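Local coordinates for chitinase (Paenibacillus sp. FPU-7, PDB 5GZT), which probably hydrolyses the beta-1,4 linkages of chitin and chitodextrins at random internal positions, carrying two family 18 glycosyl hydrolase domains, at residues Pro411-Trp416 with Thr464-Leu469. Numbering follows the deposited sequence.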
# COMPACT_ATOMS: atom_id res chain seq x y z
N PRO B 411 -13.11 15.12 -13.06
CA PRO B 411 -13.02 16.05 -14.21
C PRO B 411 -14.18 15.95 -15.20
O PRO B 411 -14.62 14.86 -15.51
CB PRO B 411 -11.70 15.66 -14.88
CG PRO B 411 -10.89 15.20 -13.75
CD PRO B 411 -11.83 14.45 -12.83
N VAL B 412 -14.69 17.11 -15.64
CA VAL B 412 -15.52 17.24 -16.84
C VAL B 412 -16.97 16.99 -16.53
O VAL B 412 -17.81 17.90 -16.63
CB VAL B 412 -15.09 16.40 -18.06
CG1 VAL B 412 -16.04 16.61 -19.22
CG2 VAL B 412 -13.68 16.75 -18.50
N TYR B 413 -17.27 15.76 -16.12
CA TYR B 413 -18.64 15.38 -15.79
C TYR B 413 -19.00 15.64 -14.30
O TYR B 413 -20.16 15.68 -13.93
CB TYR B 413 -18.92 13.93 -16.26
CG TYR B 413 -18.12 12.78 -15.60
CD1 TYR B 413 -16.79 12.55 -15.93
CD2 TYR B 413 -18.73 11.91 -14.70
CE1 TYR B 413 -16.08 11.50 -15.37
CE2 TYR B 413 -18.02 10.87 -14.12
CZ TYR B 413 -16.70 10.66 -14.47
OH TYR B 413 -15.99 9.64 -13.90
N GLY B 414 -18.00 15.87 -13.46
CA GLY B 414 -18.20 16.16 -12.02
C GLY B 414 -19.07 15.12 -11.31
O GLY B 414 -19.86 15.48 -10.44
N ALA B 415 -18.94 13.85 -11.71
CA ALA B 415 -19.79 12.76 -11.19
C ALA B 415 -21.24 13.12 -11.39
O ALA B 415 -22.06 12.86 -10.53
CB ALA B 415 -19.50 12.49 -9.71
N TRP B 416 -21.52 13.77 -12.53
CA TRP B 416 -22.85 14.22 -12.96
C TRP B 416 -23.56 15.20 -12.04
O TRP B 416 -24.66 14.94 -11.60
CB TRP B 416 -23.71 12.98 -13.30
CG TRP B 416 -22.95 11.98 -14.17
CD1 TRP B 416 -22.51 10.72 -13.80
CD2 TRP B 416 -22.51 12.17 -15.51
NE1 TRP B 416 -21.83 10.13 -14.84
CE2 TRP B 416 -21.82 10.99 -15.91
CE3 TRP B 416 -22.63 13.24 -16.43
CZ2 TRP B 416 -21.26 10.84 -17.19
CZ3 TRP B 416 -22.06 13.09 -17.71
CH2 TRP B 416 -21.38 11.90 -18.07
N THR B 464 -11.96 7.75 -18.12
CA THR B 464 -10.77 7.69 -19.00
C THR B 464 -10.85 8.71 -20.23
O THR B 464 -9.83 9.28 -20.67
CB THR B 464 -10.52 6.24 -19.50
OG1 THR B 464 -11.72 5.72 -20.02
CG2 THR B 464 -10.07 5.36 -18.35
N ASP B 465 -12.07 8.88 -20.69
CA ASP B 465 -12.48 9.86 -21.71
C ASP B 465 -12.39 11.31 -21.23
O ASP B 465 -12.42 12.20 -22.06
CB ASP B 465 -13.93 9.62 -22.13
CG ASP B 465 -14.11 8.46 -23.10
OD1 ASP B 465 -13.15 7.91 -23.68
OD2 ASP B 465 -15.26 8.12 -23.32
N SER B 466 -12.29 11.53 -19.92
CA SER B 466 -12.30 12.86 -19.32
C SER B 466 -10.92 13.32 -18.89
O SER B 466 -10.78 14.45 -18.42
CB SER B 466 -13.25 12.86 -18.11
OG SER B 466 -14.58 12.54 -18.51
N VAL B 467 -9.91 12.48 -19.06
CA VAL B 467 -8.57 12.84 -18.64
C VAL B 467 -7.58 12.38 -19.72
O VAL B 467 -7.96 11.65 -20.65
CB VAL B 467 -8.16 12.24 -17.25
CG1 VAL B 467 -9.15 12.61 -16.14
CG2 VAL B 467 -8.06 10.73 -17.33
N GLU B 468 -6.35 12.84 -19.57
CA GLU B 468 -5.27 12.68 -20.58
C GLU B 468 -4.22 11.72 -20.07
O GLU B 468 -3.13 12.11 -19.58
CB GLU B 468 -4.66 14.05 -20.99
CG GLU B 468 -5.71 15.04 -21.55
CD GLU B 468 -5.14 16.42 -21.99
OE1 GLU B 468 -4.36 17.06 -21.25
OE2 GLU B 468 -5.53 16.84 -23.11
N LEU B 469 -4.55 10.43 -20.16
CA LEU B 469 -3.79 9.43 -19.42
C LEU B 469 -2.35 9.40 -19.83
O LEU B 469 -1.42 9.40 -18.98
CB LEU B 469 -4.44 8.02 -19.53
CG LEU B 469 -5.82 7.89 -18.89
CD1 LEU B 469 -6.47 6.61 -19.35
CD2 LEU B 469 -5.69 7.91 -17.39
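Ser-466 faces three residues in a row, Pro-411, Val-412 and Tyr-413, and the fit between the two loops rests on it. Its CB lies 3.6 Å from the carbonyl O of Pro-411, an oxygen that also accepts the backbone N-H of Tyr-413 at 2.9 Å, closing a classic gamma turn centred on Val-412. The hydroxyl is held by the carbonyl O of Thr-462, one turn earlier in the chain, and OG comes up to the edge of the Tyr-413 ring, near its plane, 3.4 Å from CD1 and 3.6 Å from CE1. Lodged between the backbone N and the carbonyl carbon (chi1 64°), Tyr-413 CG starts the ring toward Ser-466. On its other edge CD2 sits 3.4 Å above the plane of the Trp-416 ring, toward the rim, and the Tyr-410 ring meets that of Tyr-413 at about 10°. An alanine in place of Tyr-413 would probably leave a gap beside Ser-466 OG and deprive Trp-416 and Tyr-410 of their ring partner. With Val-412 CG1 anti to the backbone N (chi1 179°), CG2 is the branch that meets Ser-466 O, at 3.7 Å. Val-467 follows with a purely apolar touch, CG1 against Pro-411 CG at 3.9 Å.

The contact is mostly buried van der Waals packing within the first family 18 domain, a TIM barrel, and joins the loops that follow the neighbouring parallel strands 403-407 and 452-457. Helix 425-447, between these strands, lines it through Asp-425, Lys-426 and Phe-429, while helix 461-464 supplies Thr-462 and Tyr-463 against Tyr-413.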